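PDB 3U64: protein TP_0956 from Treponema pallidum subsp. pallidum, which probably serves as the tetratricopeptide-repeat-like T-component of a TRAP transporter, a lipoprotein thought to work through protein-protein contacts during ligand uptake. Local coordinates for residues L68-G73 against V152-W157; L75-A80 against V158-V163. All blocks are in the same frame, centred on the assembly; numbering follows the deposited sequence.

Contact 1 (L68-G73 against V152-W157); sequences LSLAVG and VGTLYW
Thr154 OG1 has two neighbours of different kinds: it is hydrogen-bonded to Ser120 OG on helix 96-124, and it takes a methyl of Leu70 in van der Waals contact, CD2 lying 4.0 Å from OG1. The hydroxyl is thus satisfied by the intervening helix, while Leu70 only packs against it. No hydrogen bond crosses between 68-73 and 152-157. From its own helix, Leu70 makes all the side-chain contacts to the other segment. With CG anti to the backbone N (chi1 -178°), the isobutyl group of Leu70 extends from its helix, and its two methyls part company at the far side. CD2 goes to the first turn of helix 152-166, where Gly153 has no side chain to keep it off and the methyl comes within 4.2 Å of the Gly153 carbonyl C. CD1 turns to Trp157, one turn further on, and meets both the start of the side chain and the pyrrole part of the indole, 3.9 Å from Trp157 CD1. Leucine and tryptophan side chains cross at about a right angle. One face of the indole carries Tyr156 CE2, 3.5 Å above its plane. The segment axes run in the same general direction, 33° apart and 10.4 Å at closest approach, each packed against helix 96-124: the parallel pairing of non-adjacent helices found in tetratricopeptide-like alpha-solenoids.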
loop_
_atom_site.group_PDB
_atom_site.type_symbol
_atom_site.label_atom_id
_atom_site.label_comp_id
_atom_site.label_asym_id
_atom_site.label_seq_id
_atom_site.Cartn_x
_atom_site.Cartn_y
_atom_site.Cartn_z
ATOM N N LEU A 68 -14.555 -14.640 -13.032
ATOM C CA LEU A 68 -13.537 -14.395 -12.008
ATOM C C LEU A 68 -12.142 -14.720 -12.528
ATOM O O LEU A 68 -11.191 -13.985 -12.261
ATOM C CB LEU A 68 -13.823 -15.190 -10.726
ATOM C CG LEU A 68 -14.548 -14.420 -9.630
ATOM C CD1 LEU A 68 -14.806 -15.318 -8.418
ATOM C CD2 LEU A 68 -13.717 -13.216 -9.245
ATOM N N SER A 69 -12.028 -15.840 -13.238
ATOM C CA SER A 69 -10.797 -16.190 -13.942
ATOM C C SER A 69 -10.324 -15.047 -14.810
ATOM O O SER A 69 -9.177 -14.610 -14.695
ATOM C CB SER A 69 -10.990 -17.445 -14.799
ATOM O OG SER A 69 -10.994 -18.606 -13.979
ATOM N N LEU A 70 -11.204 -14.559 -15.684
ATOM C CA LEU A 70 -10.856 -13.454 -16.576
ATOM C C LEU A 70 -10.506 -12.191 -15.798
ATOM O O LEU A 70 -9.487 -11.542 -16.074
ATOM C CB LEU A 70 -11.991 -13.164 -17.567
ATOM C CG LEU A 70 -11.721 -12.048 -18.595
ATOM C CD1 LEU A 70 -10.331 -12.194 -19.225
ATOM C CD2 LEU A 70 -12.811 -11.954 -19.694
ATOM N N ALA A 71 -11.337 -11.841 -14.816
ATOM C CA ALA A 71 -11.147 -10.584 -14.109
ATOM C C ALA A 71 -9.759 -10.554 -13.491
ATOM O O ALA A 71 -9.017 -9.599 -13.673
ATOM C CB ALA A 71 -12.205 -10.393 -13.029
ATOM N N VAL A 72 -9.410 -11.595 -12.748
ATOM C CA VAL A 72 -8.142 -11.582 -12.040
ATOM C C VAL A 72 -6.972 -11.597 -13.031
ATOM O O VAL A 72 -5.979 -10.905 -12.821
ATOM C CB VAL A 72 -8.035 -12.703 -10.989
ATOM C CG1 VAL A 72 -8.001 -14.076 -11.657
ATOM C CG2 VAL A 72 -6.797 -12.490 -10.099
ATOM N N GLY A 73 -7.109 -12.344 -14.125
ATOM C CA GLY A 73 -6.091 -12.348 -15.174
ATOM C C GLY A 73 -5.836 -10.961 -15.748
ATOM O O GLY A 73 -4.698 -10.518 -15.834
ATOM N N VAL A 152 -14.075 -14.086 -26.815
ATOM C CA VAL A 152 -13.181 -13.081 -27.362
ATOM C C VAL A 152 -12.428 -12.313 -26.280
ATOM O O VAL A 152 -11.222 -12.149 -26.376
ATOM C CB VAL A 152 -13.915 -12.130 -28.310
ATOM C CG1 VAL A 152 -13.019 -10.954 -28.664
ATOM C CG2 VAL A 152 -14.356 -12.899 -29.572
ATOM N N GLY A 153 -13.127 -11.869 -25.240
ATOM C CA GLY A 153 -12.474 -11.219 -24.117
ATOM C C GLY A 153 -11.309 -12.042 -23.595
ATOM O O GLY A 153 -10.204 -11.531 -23.357
ATOM N N THR A 154 -11.543 -13.339 -23.450
ATOM C CA THR A 154 -10.551 -14.227 -22.854
ATOM C C THR A 154 -9.355 -14.394 -23.787
ATOM O O THR A 154 -8.200 -14.308 -23.355
ATOM C CB THR A 154 -11.182 -15.602 -22.480
ATOM O OG1 THR A 154 -12.362 -15.373 -21.702
ATOM C CG2 THR A 154 -10.209 -16.466 -21.671
ATOM N N LEU A 155 -9.639 -14.611 -25.068
ATOM C CA LEU A 155 -8.599 -14.759 -26.083
ATOM C C LEU A 155 -7.681 -13.544 -26.068
ATOM O O LEU A 155 -6.445 -13.653 -26.130
ATOM C CB LEU A 155 -9.242 -14.941 -27.472
ATOM C CG LEU A 155 -9.928 -16.301 -27.578
ATOM C CD1 LEU A 155 -10.772 -16.432 -28.831
ATOM C CD2 LEU A 155 -8.886 -17.393 -27.524
ATOM N N TYR A 156 -8.306 -12.377 -25.972
ATOM C CA TYR A 156 -7.589 -11.113 -26.039
ATOM C C TYR A 156 -6.615 -10.986 -24.875
ATOM O O TYR A 156 -5.465 -10.621 -25.077
ATOM C CB TYR A 156 -8.566 -9.926 -26.047
ATOM C CG TYR A 156 -7.886 -8.582 -25.775
ATOM C CD1 TYR A 156 -7.072 -7.984 -26.729
ATOM C CD2 TYR A 156 -8.052 -7.922 -24.561
ATOM C CE1 TYR A 156 -6.437 -6.779 -26.487
ATOM C CE2 TYR A 156 -7.417 -6.707 -24.306
ATOM C CZ TYR A 156 -6.605 -6.143 -25.271
ATOM O OH TYR A 156 -5.967 -4.940 -25.037
ATOM N N TRP A 157 -7.084 -11.282 -23.661
ATOM C CA TRP A 157 -6.274 -11.091 -22.466
ATOM C C TRP A 157 -5.145 -12.119 -22.348
ATOM O O TRP A 157 -4.012 -11.760 -22.045
ATOM C CB TRP A 157 -7.153 -10.996 -21.203
ATOM C CG TRP A 157 -7.734 -9.597 -21.096
ATOM C CD1 TRP A 157 -9.025 -9.218 -21.320
ATOM C CD2 TRP A 157 -7.002 -8.389 -20.814
ATOM N NE1 TRP A 157 -9.150 -7.856 -21.159
ATOM C CE2 TRP A 157 -7.924 -7.322 -20.872
ATOM C CE3 TRP A 157 -5.664 -8.113 -20.509
ATOM C CZ2 TRP A 157 -7.551 -5.994 -20.616
ATOM C CZ3 TRP A 157 -5.289 -6.783 -20.272
ATOM C CH2 TRP A 157 -6.234 -5.744 -20.329
#

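Contact 2 (L75-A80 against V158-V163)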
loop_
_atom_site.group_PDB
_atom_site.type_symbol
_atom_site.label_atom_id
_atom_site.label_comp_id
_atom_site.label_asym_id
_atom_site.label_seq_id
_atom_site.Cartn_x
_atom_site.Cartn_y
_atom_site.Cartn_z
ATOM N N LEU A 75 -6.534 -8.102 -14.462
ATOM C CA LEU A 75 -6.019 -7.244 -13.408
ATOM C C LEU A 75 -4.500 -7.351 -13.249
ATOM O O LEU A 75 -3.804 -6.328 -13.144
ATOM C CB LEU A 75 -6.693 -7.615 -12.098
ATOM C CG LEU A 75 -7.174 -6.451 -11.263
ATOM C CD1 LEU A 75 -7.729 -5.352 -12.150
ATOM C CD2 LEU A 75 -8.216 -6.961 -10.289
ATOM N N TYR A 76 -3.993 -8.582 -13.195
ATOM C CA TYR A 76 -2.550 -8.802 -13.116
ATOM C C TYR A 76 -1.831 -8.203 -14.314
ATOM O O TYR A 76 -0.790 -7.560 -14.155
ATOM C CB TYR A 76 -2.211 -10.288 -12.959
ATOM C CG TYR A 76 -2.103 -10.670 -11.501
ATOM C CD1 TYR A 76 -3.156 -11.305 -10.848
ATOM C CD2 TYR A 76 -0.978 -10.327 -10.759
ATOM C CE1 TYR A 76 -3.076 -11.626 -9.504
ATOM C CE2 TYR A 76 -0.883 -10.634 -9.406
ATOM C CZ TYR A 76 -1.942 -11.289 -8.785
ATOM O OH TYR A 76 -1.877 -11.597 -7.446
ATOM N N ILE A 77 -2.396 -8.387 -15.507
ATOM C CA ILE A 77 -1.756 -7.875 -16.727
ATOM C C ILE A 77 -1.717 -6.335 -16.770
ATOM O O ILE A 77 -0.693 -5.737 -17.133
ATOM C CB ILE A 77 -2.422 -8.438 -18.009
ATOM C CG1 ILE A 77 -2.169 -9.943 -18.100
ATOM C CG2 ILE A 77 -1.864 -7.743 -19.258
ATOM C CD1 ILE A 77 -3.087 -10.659 -19.038
ATOM N N MET A 78 -2.814 -5.696 -16.366
ATOM C CA MET A 78 -2.877 -4.230 -16.333
ATOM C C MET A 78 -1.980 -3.670 -15.246
ATOM O O MET A 78 -1.261 -2.692 -15.463
ATOM C CB MET A 78 -4.308 -3.764 -16.110
ATOM C CG MET A 78 -5.266 -4.374 -17.120
ATOM S SD MET A 78 -6.927 -3.675 -17.000
ATOM C CE MET A 78 -6.660 -2.107 -17.840
ATOM N N TYR A 79 -2.031 -4.281 -14.069
ATOM C CA TYR A 79 -1.101 -3.900 -13.029
ATOM C C TYR A 79 0.343 -4.076 -13.506
ATOM O O TYR A 79 1.169 -3.179 -13.344
ATOM C CB TYR A 79 -1.321 -4.726 -11.774
ATOM C CG TYR A 79 -0.428 -4.305 -10.652
ATOM C CD1 TYR A 79 -0.754 -3.210 -9.865
ATOM C CD2 TYR A 79 0.751 -4.997 -10.375
ATOM C CE1 TYR A 79 0.058 -2.806 -8.827
ATOM C CE2 TYR A 79 1.573 -4.610 -9.334
ATOM C CZ TYR A 79 1.221 -3.507 -8.562
ATOM O OH TYR A 79 2.036 -3.097 -7.528
ATOM N N ALA A 80 0.657 -5.229 -14.084
ATOM C CA ALA A 80 2.042 -5.467 -14.488
ATOM C C ALA A 80 2.524 -4.355 -15.411
ATOM O O ALA A 80 3.649 -3.881 -15.297
ATOM C CB ALA A 80 2.187 -6.811 -15.165
ATOM N N VAL A 158 -5.448 -13.381 -22.652
ATOM C CA VAL A 158 -4.441 -14.441 -22.661
ATOM C C VAL A 158 -3.355 -14.122 -23.685
ATOM O O VAL A 158 -2.164 -14.112 -23.356
ATOM C CB VAL A 158 -5.064 -15.834 -22.977
ATOM C CG1 VAL A 158 -3.980 -16.858 -23.173
ATOM C CG2 VAL A 158 -5.995 -16.266 -21.856
ATOM N N GLY A 159 -3.769 -13.837 -24.918
ATOM C CA GLY A 159 -2.824 -13.514 -25.973
ATOM C C GLY A 159 -1.988 -12.294 -25.597
ATOM O O GLY A 159 -0.765 -12.261 -25.812
ATOM N N THR A 160 -2.645 -11.279 -25.041
ATOM C CA THR A 160 -1.924 -10.053 -24.660
ATOM C C THR A 160 -0.904 -10.328 -23.562
ATOM O O THR A 160 0.215 -9.839 -23.629
ATOM C CB THR A 160 -2.881 -8.972 -24.200
ATOM O OG1 THR A 160 -3.742 -8.616 -25.292
ATOM C CG2 THR A 160 -2.132 -7.726 -23.687
ATOM N N GLY A 161 -1.297 -11.113 -22.553
ATOM C CA GLY A 161 -0.404 -11.453 -21.459
ATOM C C GLY A 161 0.865 -12.116 -21.960
ATOM O O GLY A 161 1.979 -11.760 -21.562
ATOM N N TYR A 162 0.705 -13.074 -22.863
ATOM C CA TYR A 162 1.857 -13.798 -23.390
ATOM C C TYR A 162 2.752 -12.918 -24.281
ATOM O O TYR A 162 3.974 -12.955 -24.160
ATOM C CB TYR A 162 1.427 -15.088 -24.105
ATOM C CG TYR A 162 1.146 -16.250 -23.164
ATOM C CD1 TYR A 162 -0.154 -16.691 -22.934
ATOM C CD2 TYR A 162 2.179 -16.897 -22.496
ATOM C CE1 TYR A 162 -0.420 -17.746 -22.069
ATOM C CE2 TYR A 162 1.926 -17.971 -21.641
ATOM C CZ TYR A 162 0.626 -18.388 -21.427
ATOM O OH TYR A 162 0.361 -19.447 -20.568
ATOM N N VAL A 163 2.138 -12.121 -25.152
ATOM C CA VAL A 163 2.881 -11.170 -25.972
ATOM C C VAL A 163 3.611 -10.119 -25.126
ATOM O O VAL A 163 4.728 -9.722 -25.457
ATOM C CB VAL A 163 1.948 -10.457 -26.979
ATOM C CG1 VAL A 163 2.583 -9.197 -27.490
ATOM C CG2 VAL A 163 1.599 -11.399 -28.134
#
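Within the stacked helices of this all-helical, tetratricopeptide-like fold, helices 66-89 and 152-166 meet here at a glycine, and an isoleucine lies against the bare backbone. Ile77 CD1 rests 3.7 Å from Gly161 CA and 4.0 Å from Gly161 N, with CG1 of the same side chain following at 4.1 Å from Gly161 CA. The Ile77 and Gly161 CA atoms are 6.1 Å apart, and with no CB on Gly161 to stand in the way of CD1, the methyl can come this near the main chain. The torsions of Ile77 explain which branch does this. CG1 stands beside the backbone N (chi1 -67°), and CD1 continues the chain in extended form (chi2 162°), so the long branch points across the gap. The short branch, CG2, sits anti to the backbone N and reaches Thr160, at 4.4 Å from its methyl CG2, a loose touch. Thr160 offers only that methyl to Ile77; its hydroxyl OG1 bonds back to the carbonyl O of Tyr156, one turn earlier in the same helix.

Helix 96-124 packs against both partners, touching Ala80 through Tyr110 and Val158 through Ala117, as in the layered helices of tetratricopeptide-like folds, and Val158 and Tyr162, whose side chains leave the helix away from 75-80, also pack on helix 176-192. Tyr76 OH is hydrogen-bonded to Glu56 OE1 on helix 41-61, and Leu43 of a second subunit packs on both Tyr76 and Tyr79, which brings this part of helix 66-89 to the subunit interface.

Contacts 1 and 2 are successive stretches of one helix pairing, 66-89 against 152-166, with their centres about 9 Å apart. Trp157 joins them: besides receiving Leu70 in contact 1, its carbonyl O lies 3.3 Å from Ile77 CD1, and its ring atom CH2 is 3.6 Å from Met78 CG, both of contact 2. Leu70 and Ile77, seven residues apart on helix 66-89, face Gly153 and Gly161, eight apart on helix 152-166. Contact 1, its centre about 12 Å from the chain centre, is partly buried; contact 2, at about 6 Å, is buried. Both are packing contacts within the helical array of one chain.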